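Local coordinates for ABC transporter periplasmic-binding protein YtfQ (Mycobacterium smegmatis, PDB 6HB0), which probably binds a carbohydrate, most likely L-arabinofuranose, as the solute-binding component of a mycobacterial ABC transporter, at residues A[23-28]-A[62-67]; A[131-136]-A[167-172]. All coordinates share one frame; numbering follows the deposited sequence.

Contact 1 and contact 2 lie in the two different lobes of a periplasmic binding protein, on opposite sides of the chain's centre, with their own centres about 35 Å apart and nearest atoms about 22 Å apart. Contact 1 sets helix 61-73 against strand 21-26 of the parallel sheet, and only part of it is buried. Contact 2 is a buried pairing of helices 126-140 and 160-173, next to the mixed sheet. Their chemistry differs accordingly: residues 23-28 and 62-67 meet through two alanines and one glutamine amide that grips backbone, whereas residues 131-136 and 167-172 pack backbone to backbone through glycines, with a phenylalanine on one flank and a loose ion pair on the other.

Contact 1. Residues A[23-28]-A[62-67]; sequences GFAQVG and EKQISA
Gln64 reaches from its helix to the end of the strand, where NE2 donates to Ala25 O at 3.1 Å. The bond is bent, 136° at the hydrogen, and the donor stands above the carbonyl plane rather than on a lone pair, although the oxygen lies nearly in the plane of the Gln64 amide. Behind the amide, Gln64 CG packs on Ala25 CB at 4.0 Å. One helical turn on, Ala67 CB meets the same methyl at 4.2 Å, and Ala25 thus sits against both residues. With CG anti to the backbone N (chi1 -158°) and the chain extended beyond it, the Gln64 amide is carried out to the strand terminus.

Two further bonds to the amide fix its rotation: NE2 also donates to Ser82 O, while OE1 accepts from Val84 N. The buried side chain therefore ties the end of strand 21-26 to the residues following strand 78-81. Ala67 also touches Ala55 of strand 51-56. The segment axes run antiparallel at 174°, 8.7 Å apart, as expected where a helix packs antiparallel to the strands on the face of a parallel sheet, in the alpha/beta, Rossmann-like lobe of a periplasmic binding protein.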
loop_
_atom_site.group_PDB
_atom_site.type_symbol
_atom_site.label_atom_id
_atom_site.label_comp_id
_atom_site.label_asym_id
_atom_site.label_seq_id
_atom_site.Cartn_x
_atom_site.Cartn_y
_atom_site.Cartn_z
ATOM N N GLY A 23 8.297 -4.788 -21.445
ATOM C CA GLY A 23 6.863 -4.711 -21.636
ATOM C C GLY A 23 6.165 -4.680 -20.293
ATOM O O GLY A 23 6.419 -5.541 -19.456
ATOM N N PHE A 24 5.300 -3.694 -20.083
ATOM C CA PHE A 24 4.557 -3.612 -18.836
ATOM C C PHE A 24 3.051 -3.607 -19.071
ATOM O O PHE A 24 2.534 -2.669 -19.674
ATOM C CB PHE A 24 4.912 -2.346 -18.073
ATOM C CG PHE A 24 4.322 -2.322 -16.699
ATOM C CD1 PHE A 24 4.948 -2.984 -15.664
ATOM C CD2 PHE A 24 3.097 -1.740 -16.457
ATOM C CE1 PHE A 24 4.405 -2.998 -14.393
ATOM C CE2 PHE A 24 2.531 -1.775 -15.189
ATOM C CZ PHE A 24 3.196 -2.386 -14.158
ATOM N N ALA A 25 2.350 -4.631 -18.587
ATOM C CA ALA A 25 0.881 -4.697 -18.711
ATOM C C ALA A 25 0.237 -4.225 -17.411
ATOM O O ALA A 25 0.249 -4.936 -16.360
ATOM C CB ALA A 25 0.455 -6.097 -19.039
ATOM N N GLN A 26 -0.260 -2.996 -17.468
ATOM C CA GLN A 26 -1.015 -2.393 -16.388
ATOM C C GLN A 26 -2.422 -3.004 -16.309
ATOM O O GLN A 26 -2.953 -3.494 -17.301
ATOM C CB GLN A 26 -1.251 -0.890 -16.624
ATOM C CG GLN A 26 -0.043 -0.083 -16.987
ATOM C CD GLN A 26 -0.363 1.329 -17.456
ATOM O OE1 GLN A 26 -0.114 2.281 -16.720
ATOM N NE2 GLN A 26 -0.893 1.474 -18.687
ATOM N N VAL A 27 -3.029 -2.849 -15.147
ATOM C CA VAL A 27 -4.428 -3.228 -14.887
ATOM C C VAL A 27 -5.449 -2.358 -15.657
ATOM O O VAL A 27 -6.185 -2.870 -16.504
ATOM C CB VAL A 27 -4.777 -3.099 -13.379
ATOM C CG1 VAL A 27 -6.122 -3.763 -13.110
ATOM C CG2 VAL A 27 -3.714 -3.705 -12.487
ATOM N N GLY A 28 -5.455 -1.050 -15.376
ATOM C CA GLY A 28 -6.545 -0.148 -15.787
ATOM C C GLY A 28 -6.515 1.182 -15.038
ATOM O O GLY A 28 -7.202 1.356 -14.029
ATOM N N GLU A 62 -8.333 -11.420 -19.676
ATOM C CA GLU A 62 -8.059 -11.953 -21.016
ATOM C C GLU A 62 -7.268 -10.931 -21.836
ATOM O O GLU A 62 -6.398 -11.303 -22.598
ATOM C CB GLU A 62 -9.347 -12.431 -21.737
ATOM C CG GLU A 62 -10.178 -13.464 -20.931
ATOM C CD GLU A 62 -9.838 -14.941 -21.175
ATOM O OE1 GLU A 62 -10.677 -15.666 -21.793
ATOM O OE2 GLU A 62 -8.762 -15.404 -20.706
ATOM N N LYS A 63 -7.551 -9.651 -21.629
ATOM C CA LYS A 63 -6.816 -8.570 -22.257
ATOM C C LYS A 63 -5.385 -8.404 -21.688
ATOM O O LYS A 63 -4.476 -8.061 -22.400
ATOM C CB LYS A 63 -7.626 -7.294 -22.085
ATOM C CG LYS A 63 -7.137 -6.151 -22.964
ATOM C CD LYS A 63 -8.269 -5.411 -23.691
ATOM C CE LYS A 63 -7.739 -4.188 -24.444
ATOM N NZ LYS A 63 -8.767 -3.110 -24.531
ATOM N N GLN A 64 -5.173 -8.663 -20.390
ATOM C CA GLN A 64 -3.810 -8.731 -19.870
ATOM C C GLN A 64 -3.035 -9.900 -20.463
ATOM O O GLN A 64 -1.894 -9.768 -20.845
ATOM C CB GLN A 64 -3.875 -8.783 -18.349
ATOM C CG GLN A 64 -2.611 -8.348 -17.658
ATOM C CD GLN A 64 -2.904 -7.819 -16.269
ATOM O OE1 GLN A 64 -3.687 -8.441 -15.533
ATOM N NE2 GLN A 64 -2.220 -6.737 -15.874
ATOM N N ILE A 65 -3.661 -11.064 -20.559
ATOM C CA ILE A 65 -3.060 -12.206 -21.199
ATOM C C ILE A 65 -2.707 -11.906 -22.670
ATOM O O ILE A 65 -1.614 -12.282 -23.119
ATOM C CB ILE A 65 -3.941 -13.462 -21.058
ATOM C CG1 ILE A 65 -3.891 -13.965 -19.617
ATOM C CG2 ILE A 65 -3.519 -14.583 -22.015
ATOM C CD1 ILE A 65 -4.959 -14.999 -19.267
ATOM N N SER A 66 -3.576 -11.205 -23.392
ATOM C CA SER A 66 -3.263 -10.783 -24.770
ATOM C C SER A 66 -2.071 -9.825 -24.815
ATOM O O SER A 66 -1.195 -9.965 -25.647
ATOM C CB SER A 66 -4.466 -10.093 -25.432
ATOM O OG SER A 66 -5.521 -11.037 -25.523
ATOM N N ALA A 67 -2.040 -8.855 -23.907
ATOM C CA ALA A 67 -0.904 -7.934 -23.875
ATOM C C ALA A 67 0.410 -8.720 -23.656
ATOM O O ALA A 67 1.404 -8.496 -24.331
ATOM C CB ALA A 67 -1.142 -6.858 -22.834
#

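Contact 2. Residues A[131-136]-A[167-172]; sequences RRAGQW and TGFAEG
Arg131 holds CG anti to its backbone N (chi1 -175°) and runs extended to NE, while Glu171 has CG anti to its carbonyl carbon (chi1 -61°); the two side chains cross at about a right angle on one flank of the helix pair. Arg131 CD comes within 3.6 Å of Glu171 OE1. The salt bridge itself is long, with NH1 4.0 Å from the same OE1, and the carboxylate oxygen lies well out of the guanidinium plane. It is thus an attraction of charges, with no N-H pointing at the oxygen.

Between the helices the backbones are in direct contact. The CA atoms of Gly134 and Gly172 are 4.0 Å apart, and Arg131 CA is 4.1 Å from Gly168 CA. With no side chains at Gly134, Gly168 and Gly172, main chain lies directly on main chain. Such closeness brings Arg131 CA to 3.0 Å from Gly168 O in a CA-H...O contact, and Gln135 CA makes a longer one with Gly172 O.

On the sheet-facing flank the Phe169 ring lies beside Gly134, where CD1 is 3.3 Å from Gly134 N. Ala133 CB meets the ring in plane, at its edge, 3.9 Å from CD1. Beyond this pair, Phe169 stacks with Phe212 and Ala133 touches Val240, which links the contact to strands 210-213 and 238-242.

Axes only 6.5 Å apart, crossing at -31°, glycines at the interface and CA-H...O contacts together characterise a GxxxG motif, Gly168 to Gly172, packed against Arg131 and Gly134 of the other helix. Here it joins two roughly parallel helices bordering the mixed sheet in one lobe of the periplasmic binding protein fold.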
loop_
_atom_site.group_PDB
_atom_site.type_symbol
_atom_site.label_atom_id
_atom_site.label_comp_id
_atom_site.label_asym_id
_atom_site.label_seq_id
_atom_site.Cartn_x
_atom_site.Cartn_y
_atom_site.Cartn_z
ATOM N N ARG A 131 0.337 -4.462 11.432
ATOM C CA ARG A 131 1.231 -4.811 12.513
ATOM C C ARG A 131 1.951 -3.618 13.048
ATOM O O ARG A 131 2.133 -3.486 14.274
ATOM C CB ARG A 131 2.257 -5.850 12.064
ATOM C CG ARG A 131 3.161 -6.349 13.194
ATOM C CD ARG A 131 3.817 -7.623 12.794
ATOM N NE ARG A 131 4.749 -8.090 13.798
ATOM C CZ ARG A 131 5.489 -9.200 13.666
ATOM N NH1 ARG A 131 5.414 -9.974 12.570
ATOM N NH2 ARG A 131 6.329 -9.522 14.637
ATOM N N ARG A 132 2.433 -2.758 12.166
ATOM C CA ARG A 132 3.166 -1.552 12.646
ATOM C C ARG A 132 2.209 -0.620 13.403
ATOM O O ARG A 132 2.606 0.036 14.379
ATOM C CB ARG A 132 3.876 -0.855 11.469
ATOM C CG ARG A 132 4.977 -1.727 10.855
ATOM C CD ARG A 132 5.319 -1.377 9.416
ATOM N NE ARG A 132 5.618 0.010 9.362
ATOM C CZ ARG A 132 5.364 0.843 8.353
ATOM N NH1 ARG A 132 4.885 0.470 7.164
ATOM N NH2 ARG A 132 5.649 2.113 8.561
ATOM N N ALA A 133 0.967 -0.517 12.955
ATOM C CA ALA A 133 -0.003 0.314 13.645
ATOM C C ALA A 133 -0.209 -0.248 15.081
ATOM O O ALA A 133 -0.155 0.492 16.049
ATOM C CB ALA A 133 -1.328 0.321 12.894
ATOM N N GLY A 134 -0.397 -1.563 15.172
ATOM C CA GLY A 134 -0.589 -2.246 16.462
ATOM C C GLY A 134 0.600 -2.085 17.391
ATOM O O GLY A 134 0.447 -1.786 18.591
ATOM N N GLN A 135 1.779 -2.197 16.815
ATOM C CA GLN A 135 2.986 -2.125 17.572
ATOM C C GLN A 135 3.200 -0.720 18.134
ATOM O O GLN A 135 3.735 -0.562 19.226
ATOM C CB GLN A 135 4.162 -2.590 16.702
ATOM C CG GLN A 135 5.509 -2.597 17.394
ATOM C CD GLN A 135 5.506 -3.539 18.586
ATOM O OE1 GLN A 135 5.212 -4.742 18.439
ATOM N NE2 GLN A 135 5.795 -2.996 19.786
ATOM N N TRP A 136 2.765 0.304 17.425
ATOM C CA TRP A 136 2.837 1.653 17.931
ATOM C C TRP A 136 1.914 1.797 19.112
ATOM O O TRP A 136 2.286 2.434 20.085
ATOM C CB TRP A 136 2.471 2.683 16.880
ATOM C CG TRP A 136 2.402 4.071 17.368
ATOM C CD1 TRP A 136 3.423 4.984 17.393
ATOM C CD2 TRP A 136 1.246 4.734 17.896
ATOM N NE1 TRP A 136 2.960 6.170 17.909
ATOM C CE2 TRP A 136 1.633 6.035 18.226
ATOM C CE3 TRP A 136 -0.079 4.343 18.115
ATOM C CZ2 TRP A 136 0.746 6.956 18.779
ATOM C CZ3 TRP A 136 -0.963 5.259 18.699
ATOM C CH2 TRP A 136 -0.529 6.554 19.008
ATOM N N THR A 167 -5.553 -8.560 10.538
ATOM C CA THR A 167 -4.654 -9.628 10.975
ATOM C C THR A 167 -3.401 -9.030 11.556
ATOM O O THR A 167 -2.996 -9.374 12.658
ATOM C CB THR A 167 -4.335 -10.542 9.802
ATOM O OG1 THR A 167 -5.555 -11.174 9.417
ATOM C CG2 THR A 167 -3.287 -11.584 10.168
ATOM N N GLY A 168 -2.831 -8.070 10.847
ATOM C CA GLY A 168 -1.609 -7.434 11.299
ATOM C C GLY A 168 -1.761 -6.676 12.568
ATOM O O GLY A 168 -0.922 -6.754 13.445
ATOM N N PHE A 169 -2.817 -5.886 12.680
ATOM C CA PHE A 169 -3.009 -5.120 13.895
ATOM C C PHE A 169 -3.104 -6.038 15.145
ATOM O O PHE A 169 -2.554 -5.723 16.202
ATOM C CB PHE A 169 -4.210 -4.200 13.764
ATOM C CG PHE A 169 -4.370 -3.235 14.892
ATOM C CD1 PHE A 169 -3.669 -2.053 14.917
ATOM C CD2 PHE A 169 -5.279 -3.495 15.907
ATOM C CE1 PHE A 169 -3.814 -1.168 15.963
ATOM C CE2 PHE A 169 -5.410 -2.608 16.984
ATOM C CZ PHE A 169 -4.698 -1.435 16.986
ATOM N N ALA A 170 -3.792 -7.160 14.991
ATOM C CA ALA A 170 -3.977 -8.121 16.074
ATOM C C ALA A 170 -2.619 -8.681 16.510
ATOM O O ALA A 170 -2.315 -8.753 17.700
ATOM C CB ALA A 170 -4.923 -9.243 15.637
ATOM N N GLU A 171 -1.776 -9.010 15.540
ATOM C CA GLU A 171 -0.402 -9.368 15.806
ATOM C C GLU A 171 0.383 -8.257 16.532
ATOM O O GLU A 171 1.113 -8.537 17.457
ATOM C CB GLU A 171 0.352 -9.694 14.524
ATOM C CG GLU A 171 -0.161 -10.854 13.691
ATOM C CD GLU A 171 0.573 -11.012 12.351
ATOM O OE1 GLU A 171 1.465 -10.176 11.973
ATOM O OE2 GLU A 171 0.276 -12.023 11.679
ATOM N N GLY A 172 0.238 -7.013 16.105
ATOM C CA GLY A 172 1.015 -5.934 16.691
ATOM C C GLY A 172 0.680 -5.610 18.154
ATOM O O GLY A 172 1.536 -5.141 18.882
#